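Retinol dehydratase (Spodoptera frugiperda, PDB 1FMJ) binds retinol and the nucleotide adenosine-3',5'-diphosphate on a sulfotransferase-type fold and probably dehydrates the retinol. Local coordinates at residues G29-T33 and E119-I123; H196-Y202 and L304-F310. One frame throughout, in Å; residues are numbered along the deposited sequence.

Contact 1 (G29-T33 and E119-I123). With CA (calcium ion), chain F; RTL (retinol), chain H.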
loop_
_atom_site.group_PDB
_atom_site.type_symbol
_atom_site.label_atom_id
_atom_site.label_comp_id
_atom_site.label_asym_id
_atom_site.label_seq_id
_atom_site.Cartn_x
_atom_site.Cartn_y
_atom_site.Cartn_z
ATOM N N GLY A 29 11.639 -1.776 -16.633
ATOM C CA GLY A 29 11.875 -0.968 -17.821
ATOM C C GLY A 29 10.703 -0.784 -18.770
ATOM O O GLY A 29 10.445 0.321 -19.236
ATOM N N ALA A 30 9.994 -1.867 -19.060
ATOM C CA ALA A 30 8.859 -1.807 -19.968
ATOM C C ALA A 30 7.773 -0.841 -19.483
ATOM O O ALA A 30 7.122 -0.173 -20.290
ATOM C CB ALA A 30 8.278 -3.201 -20.160
ATOM N N PHE A 31 7.571 -0.760 -18.172
ATOM C CA PHE A 31 6.542 0.131 -17.653
ATOM C C PHE A 31 6.923 1.576 -17.929
ATOM O O PHE A 31 8.067 1.966 -17.734
ATOM C CB PHE A 31 6.346 -0.073 -16.156
ATOM C CG PHE A 31 5.109 0.583 -15.630
ATOM C CD1 PHE A 31 3.852 0.185 -16.087
ATOM C CD2 PHE A 31 5.192 1.621 -14.703
ATOM C CE1 PHE A 31 2.694 0.815 -15.628
ATOM C CE2 PHE A 31 4.043 2.252 -14.240
ATOM C CZ PHE A 31 2.791 1.847 -14.703
ATOM N N PRO A 32 5.956 2.396 -18.375
ATOM C CA PRO A 32 6.171 3.811 -18.697
ATOM C C PRO A 32 6.642 4.761 -17.598
ATOM O O PRO A 32 7.580 5.523 -17.808
ATOM C CB PRO A 32 4.821 4.239 -19.280
ATOM C CG PRO A 32 4.311 2.975 -19.906
ATOM C CD PRO A 32 4.618 1.967 -18.816
ATOM N N THR A 33 5.997 4.734 -16.439
ATOM C CA THR A 33 6.376 5.644 -15.356
ATOM C C THR A 33 7.755 5.320 -14.780
ATOM O O THR A 33 8.068 4.159 -14.525
ATOM C CB THR A 33 5.342 5.607 -14.216
ATOM O OG1 THR A 33 4.018 5.636 -14.766
ATOM C CG2 THR A 33 5.519 6.807 -13.311
ATOM N N GLU A 119 1.704 5.371 -24.049
ATOM C CA GLU A 119 2.581 4.245 -23.738
ATOM C C GLU A 119 2.041 3.153 -22.814
ATOM O O GLU A 119 2.559 2.034 -22.811
ATOM C CB GLU A 119 3.877 4.780 -23.142
ATOM C CG GLU A 119 4.602 5.757 -24.048
ATOM C CD GLU A 119 5.742 6.449 -23.347
ATOM O OE1 GLU A 119 6.522 5.756 -22.662
ATOM O OE2 GLU A 119 5.867 7.683 -23.482
ATOM N N TYR A 120 1.000 3.451 -22.048
ATOM C CA TYR A 120 0.488 2.470 -21.100
ATOM C C TYR A 120 -0.288 1.267 -21.602
ATOM O O TYR A 120 -0.163 0.178 -21.035
ATOM C CB TYR A 120 -0.330 3.174 -20.024
ATOM C CG TYR A 120 0.501 4.109 -19.190
ATOM C CD1 TYR A 120 0.504 5.478 -19.439
ATOM C CD2 TYR A 120 1.291 3.626 -18.157
ATOM C CE1 TYR A 120 1.272 6.345 -18.671
ATOM C CE2 TYR A 120 2.062 4.480 -17.383
ATOM C CZ TYR A 120 2.046 5.838 -17.644
ATOM O OH TYR A 120 2.784 6.690 -16.869
ATOM N N ASN A 121 -1.097 1.438 -22.639
ATOM C CA ASN A 121 -1.865 0.308 -23.137
ATOM C C ASN A 121 -0.974 -0.687 -23.859
ATOM O O ASN A 121 -1.367 -1.828 -24.099
ATOM C CB ASN A 121 -2.983 0.792 -24.060
ATOM C CG ASN A 121 -2.555 1.944 -24.926
ATOM O OD1 ASN A 121 -1.733 1.788 -25.831
ATOM N ND2 ASN A 121 -3.098 3.127 -24.640
ATOM N N ASP A 122 0.237 -0.251 -24.183
ATOM C CA ASP A 122 1.199 -1.090 -24.877
ATOM C C ASP A 122 1.795 -2.165 -23.965
ATOM O O ASP A 122 2.482 -3.076 -24.430
ATOM C CB ASP A 122 2.314 -0.220 -25.462
ATOM C CG ASP A 122 1.783 0.873 -26.383
ATOM O OD1 ASP A 122 0.593 0.806 -26.779
ATOM O OD2 ASP A 122 2.556 1.795 -26.726
ATOM N N ILE A 123 1.529 -2.065 -22.669
ATOM C CA ILE A 123 2.051 -3.043 -21.720
ATOM C C ILE A 123 1.082 -4.215 -21.625
ATOM O O ILE A 123 1.356 -5.207 -20.947
ATOM C CB ILE A 123 2.222 -2.427 -20.310
ATOM C CG1 ILE A 123 0.849 -2.128 -19.699
ATOM C CG2 ILE A 123 3.065 -1.157 -20.393
ATOM C CD1 ILE A 123 0.908 -1.412 -18.360
HETATM CA CA CA F . -0.539 3.110 -27.481
HETATM C C1 RTL H . -1.989 0.888 -14.739
HETATM C C2 RTL H . -1.151 1.563 -15.872
HETATM C C3 RTL H . -1.523 3.023 -16.100
HETATM C C4 RTL H . -2.573 3.955 -15.500
HETATM C C5 RTL H . -3.296 3.125 -14.436
HETATM C C6 RTL H . -3.084 1.791 -14.055
HETATM C C7 RTL H . -3.867 1.122 -12.983
HETATM C C8 RTL H . -3.598 1.239 -11.649
HETATM C C9 RTL H . -4.365 0.581 -10.583
HETATM C C10 RTL H . -3.963 0.801 -9.278
HETATM C C11 RTL H . -4.519 0.288 -8.007
HETATM C C12 RTL H . -3.533 -0.206 -7.185
HETATM C C13 RTL H . -3.484 -0.826 -5.845
HETATM C C14 RTL H . -2.475 -1.310 -5.060
HETATM C C15 RTL H . -1.862 -0.421 -4.059
HETATM O O1 RTL H . -2.516 -0.467 -2.862
HETATM C C16 RTL H . -0.852 0.453 -13.793
HETATM C C17 RTL H . -2.543 -0.365 -15.436
HETATM C C18 RTL H . -4.398 3.980 -13.791
HETATM C C19 RTL H . -5.565 -0.316 -10.942
HETATM C C20 RTL H . -4.935 -0.884 -5.337
#

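Contact 2 (H196-Y202 and L304-F310). With RTL (retinol), chain H.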
loop_
_atom_site.group_PDB
_atom_site.type_symbol
_atom_site.label_atom_id
_atom_site.label_comp_id
_atom_site.label_asym_id
_atom_site.label_seq_id
_atom_site.Cartn_x
_atom_site.Cartn_y
_atom_site.Cartn_z
ATOM N N HIS A 196 3.840 -10.470 -7.039
ATOM C CA HIS A 196 2.587 -10.846 -7.685
ATOM C C HIS A 196 1.713 -9.674 -8.045
ATOM O O HIS A 196 1.026 -9.691 -9.069
ATOM C CB HIS A 196 1.795 -11.793 -6.792
ATOM C CG HIS A 196 2.279 -13.203 -6.845
ATOM N ND1 HIS A 196 2.053 -14.024 -7.929
ATOM C CD2 HIS A 196 2.993 -13.935 -5.957
ATOM C CE1 HIS A 196 2.607 -15.202 -7.705
ATOM N NE2 HIS A 196 3.184 -15.173 -6.516
ATOM N N HIS A 197 1.714 -8.667 -7.179
ATOM C CA HIS A 197 0.936 -7.466 -7.410
ATOM C C HIS A 197 1.493 -6.706 -8.613
ATOM O O HIS A 197 0.732 -6.090 -9.369
ATOM C CB HIS A 197 0.968 -6.593 -6.160
ATOM C CG HIS A 197 0.284 -5.272 -6.320
ATOM N ND1 HIS A 197 0.957 -4.127 -6.692
ATOM C CD2 HIS A 197 -1.008 -4.911 -6.151
ATOM C CE1 HIS A 197 0.105 -3.118 -6.748
ATOM N NE2 HIS A 197 -1.094 -3.568 -6.424
ATOM N N ALA A 198 2.814 -6.751 -8.793
ATOM C CA ALA A 198 3.436 -6.067 -9.924
ATOM C C ALA A 198 3.034 -6.814 -11.194
ATOM O O ALA A 198 2.829 -6.211 -12.247
ATOM C CB ALA A 198 4.946 -6.038 -9.772
ATOM N N ARG A 199 2.918 -8.131 -11.087
ATOM C CA ARG A 199 2.499 -8.949 -12.222
ATOM C C ARG A 199 1.047 -8.612 -12.573
ATOM O O ARG A 199 0.689 -8.490 -13.741
ATOM C CB ARG A 199 2.611 -10.438 -11.875
ATOM C CG ARG A 199 4.018 -11.028 -11.982
ATOM C CD ARG A 199 4.113 -11.966 -13.179
ATOM N NE ARG A 199 5.379 -12.696 -13.222
ATOM C CZ ARG A 199 6.522 -12.208 -13.698
ATOM N NH1 ARG A 199 6.578 -10.978 -14.188
ATOM N NH2 ARG A 199 7.617 -12.952 -13.659
ATOM N N LEU A 200 0.221 -8.451 -11.544
ATOM C CA LEU A 200 -1.196 -8.136 -11.713
ATOM C C LEU A 200 -1.457 -6.912 -12.593
ATOM O O LEU A 200 -2.336 -6.935 -13.456
ATOM C CB LEU A 200 -1.844 -7.908 -10.345
ATOM C CG LEU A 200 -3.304 -7.431 -10.287
ATOM C CD1 LEU A 200 -4.249 -8.587 -10.608
ATOM C CD2 LEU A 200 -3.621 -6.886 -8.902
ATOM N N LEU A 201 -0.693 -5.845 -12.367
ATOM C CA LEU A 201 -0.870 -4.603 -13.109
ATOM C C LEU A 201 0.088 -4.416 -14.278
ATOM O O LEU A 201 0.211 -3.310 -14.809
ATOM C CB LEU A 201 -0.756 -3.419 -12.144
ATOM C CG LEU A 201 -1.653 -3.573 -10.910
ATOM C CD1 LEU A 201 -1.464 -2.392 -9.942
ATOM C CD2 LEU A 201 -3.101 -3.681 -11.360
ATOM N N TYR A 202 0.760 -5.496 -14.672
ATOM C CA TYR A 202 1.700 -5.457 -15.782
ATOM C C TYR A 202 2.856 -4.495 -15.527
ATOM O O TYR A 202 3.356 -3.875 -16.457
ATOM C CB TYR A 202 0.987 -5.045 -17.078
ATOM C CG TYR A 202 -0.075 -6.017 -17.549
ATOM C CD1 TYR A 202 -1.437 -5.744 -17.372
ATOM C CD2 TYR A 202 0.283 -7.227 -18.141
ATOM C CE1 TYR A 202 -2.414 -6.661 -17.773
ATOM C CE2 TYR A 202 -0.681 -8.144 -18.539
ATOM C CZ TYR A 202 -2.022 -7.860 -18.353
ATOM O OH TYR A 202 -2.960 -8.791 -18.728
ATOM N N LEU A 304 -5.978 -6.070 -15.773
ATOM C CA LEU A 304 -5.481 -7.026 -14.793
ATOM C C LEU A 304 -4.959 -8.235 -15.553
ATOM O O LEU A 304 -5.600 -8.700 -16.487
ATOM C CB LEU A 304 -6.592 -7.475 -13.845
ATOM C CG LEU A 304 -7.289 -6.443 -12.962
ATOM C CD1 LEU A 304 -8.196 -7.188 -11.998
ATOM C CD2 LEU A 304 -6.274 -5.596 -12.208
ATOM N N ALA A 305 -3.802 -8.746 -15.149
ATOM C CA ALA A 305 -3.212 -9.905 -15.807
ATOM C C ALA A 305 -3.915 -11.201 -15.427
ATOM O O ALA A 305 -4.333 -11.373 -14.273
ATOM C CB ALA A 305 -1.736 -9.999 -15.447
ATOM N N ASP A 306 -4.051 -12.112 -16.391
ATOM C CA ASP A 306 -4.684 -13.403 -16.122
ATOM C C ASP A 306 -3.833 -14.136 -15.092
ATOM O O ASP A 306 -2.611 -14.034 -15.112
ATOM C CB ASP A 306 -4.738 -14.289 -17.376
ATOM C CG ASP A 306 -5.489 -13.653 -18.532
ATOM O OD1 ASP A 306 -6.471 -12.918 -18.295
ATOM O OD2 ASP A 306 -5.099 -13.914 -19.694
ATOM N N GLY A 307 -4.476 -14.876 -14.198
ATOM C CA GLY A 307 -3.724 -15.627 -13.206
ATOM C C GLY A 307 -3.189 -14.830 -12.032
ATOM O O GLY A 307 -2.309 -15.301 -11.309
ATOM N N GLU A 308 -3.705 -13.622 -11.842
ATOM C CA GLU A 308 -3.279 -12.778 -10.730
ATOM C C GLU A 308 -4.506 -12.119 -10.132
ATOM O O GLU A 308 -5.436 -11.760 -10.851
ATOM C CB GLU A 308 -2.288 -11.712 -11.201
ATOM C CG GLU A 308 -0.891 -12.247 -11.425
ATOM C CD GLU A 308 -0.163 -12.549 -10.120
ATOM O OE1 GLU A 308 -0.791 -12.506 -9.036
ATOM O OE2 GLU A 308 1.044 -12.827 -10.180
ATOM N N HIS A 309 -4.499 -11.968 -8.816
ATOM C CA HIS A 309 -5.618 -11.383 -8.103
ATOM C C HIS A 309 -5.126 -10.433 -7.016
ATOM O O HIS A 309 -4.043 -10.621 -6.466
ATOM C CB HIS A 309 -6.451 -12.507 -7.483
ATOM C CG HIS A 309 -7.013 -13.459 -8.495
ATOM N ND1 HIS A 309 -8.151 -13.181 -9.226
ATOM C CD2 HIS A 309 -6.558 -14.650 -8.949
ATOM C CE1 HIS A 309 -8.371 -14.161 -10.085
ATOM N NE2 HIS A 309 -7.419 -15.065 -9.937
ATOM N N PHE A 310 -5.937 -9.424 -6.714
ATOM C CA PHE A 310 -5.615 -8.441 -5.683
ATOM C C PHE A 310 -5.595 -9.118 -4.310
ATOM O O PHE A 310 -4.723 -8.852 -3.496
ATOM C CB PHE A 310 -6.646 -7.313 -5.699
ATOM C CG PHE A 310 -6.276 -6.156 -4.831
ATOM C CD1 PHE A 310 -5.141 -5.399 -5.113
ATOM C CD2 PHE A 310 -7.036 -5.840 -3.708
ATOM C CE1 PHE A 310 -4.768 -4.347 -4.282
ATOM C CE2 PHE A 310 -6.670 -4.790 -2.874
ATOM C CZ PHE A 310 -5.531 -4.043 -3.165
HETATM C C1 RTL H . -1.989 0.888 -14.739
HETATM C C2 RTL H . -1.151 1.563 -15.872
HETATM C C3 RTL H . -1.523 3.023 -16.100
HETATM C C4 RTL H . -2.573 3.955 -15.500
HETATM C C5 RTL H . -3.296 3.125 -14.436
HETATM C C6 RTL H . -3.084 1.791 -14.055
HETATM C C7 RTL H . -3.867 1.122 -12.983
HETATM C C8 RTL H . -3.598 1.239 -11.649
HETATM C C9 RTL H . -4.365 0.581 -10.583
HETATM C C10 RTL H . -3.963 0.801 -9.278
HETATM C C11 RTL H . -4.519 0.288 -8.007
HETATM C C12 RTL H . -3.533 -0.206 -7.185
HETATM C C13 RTL H . -3.484 -0.826 -5.845
HETATM C C14 RTL H . -2.475 -1.310 -5.060
HETATM C C15 RTL H . -1.862 -0.421 -4.059
HETATM O O1 RTL H . -2.516 -0.467 -2.862
HETATM C C16 RTL H . -0.852 0.453 -13.793
HETATM C C17 RTL H . -2.543 -0.365 -15.436
HETATM C C18 RTL H . -4.398 3.980 -13.791
HETATM C C19 RTL H . -5.565 -0.316 -10.942
HETATM C C20 RTL H . -4.935 -0.884 -5.337
HETATM O O HOH W 1 -5.297 -7.758 -19.311
HETATM O O HOH W 2 -2.722 -11.539 -18.934
#

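Contact 1 (G29-T33 and E119-I123)
Tyr120 lies against Pro32 and Phe31 at the ionone-ring end of the retinol pocket, where two loops of this sulfotransferase-family protein meet. One polar bond joins them: Tyr120 OH donates to Thr33 OG1 at 2.7 Å, the oxygen sitting in the plane of the tyrosine ring, at its edge. Both hydroxyls have a second partner, Asp113 N for the tyrosine and Ile111 O for the threonine, so the phenol is fixed at its far end.

Pro32 CB makes a CH-pi contact over one face of Tyr120, 3.7 Å from the centroid and displaced toward the rim. The edge of Tyr120 is turned to the face of Phe31 in an offset edge-to-face pair, planes 64° apart. A leucine in place of Tyr120 would probably leave Thr33 OG1 without this donor and Pro32 without a flat surface to rest on.

Ile123 CG1 sits between the backbone N and the carbonyl carbon (chi1 69°), which carries CD1 to the edge of Phe31 while CG2 reaches Pro32 CD. Retinol is touched by both rings, Tyr120 CD2 lying 3.5 Å from RTL C3. On the same loop, Asn121 and Asp122 bind calcium together with Glu118 O, the Asn121 OD1 to calcium distance being 2.4 Å.

Contact 2 (H196-Y202 and L304-F310)
Glu308 reaches back to the helix and takes a hydrogen bond from His196: ND1 to OE2 is 2.7 Å, with an N-H...O angle of 160°. The bond meets Glu308 OE2 on its syn side, and OE2 lies close to the His196 ring plane, although ring and carboxylate planes stand 62° apart. A bend at chi2 (-73°) folds the glutamate chain so that OE2 also rests against Arg199 CB. The other ring nitrogen, His196 NE2, pairs with Tyr322 OH, so both nitrogens are engaged. The Arg199 guanidinium leads away from Glu308 to Ser208 O.

Leu200 O, at the last turn of helix 187-200, accepts from Ala305 N at 2.9 Å, and Leu304 CA adds a CA-H...O contact to the same oxygen. Here the helix ends in a Schellman motif: Tyr202, with positive phi, is its C-prime residue, and Tyr202 N bonds Arg199 O. Ala305 begins a type II turn running to Glu308, and its CB lies over one face of the Tyr202 ring.

Two waters serve the phenol. One accepts from Tyr202 OH and donates to Leu304 O; the other donates to the phenol oxygen and accepts from Asp306 N at 2.9 Å. Leu200 CD1 packs on Leu304 CD2, the two side chains lying side by side, and retinol meets His197 and Phe310: His197 NE2 is 3.0 Å from RTL C14, Phe310 CE1 3.6 Å from RTL C20.

In the fold
Contact 1 closes before contact 2 opens along the chain, and their centres lie about 15 Å apart on the same side of the molecule's centre. Contact 1 joins two loops, one ahead of strand 35-38 and one between strand 104-105 and helix 132-142; contact 2 joins the end of helix 187-200, which follows strand 179-184 of the parallel sheet, to the loop before helix 325-338. They touch directly, with Ile123 O 3.6 Å from Tyr202 CD2. Both line the retinol site, contact 1 at the ring of the ligand and contact 2 toward its hydroxyl end, where Phe310 also approaches the bound adenosine-3',5'-diphosphate. Distant parts of the sequence thus each contribute walls to one elongated pocket.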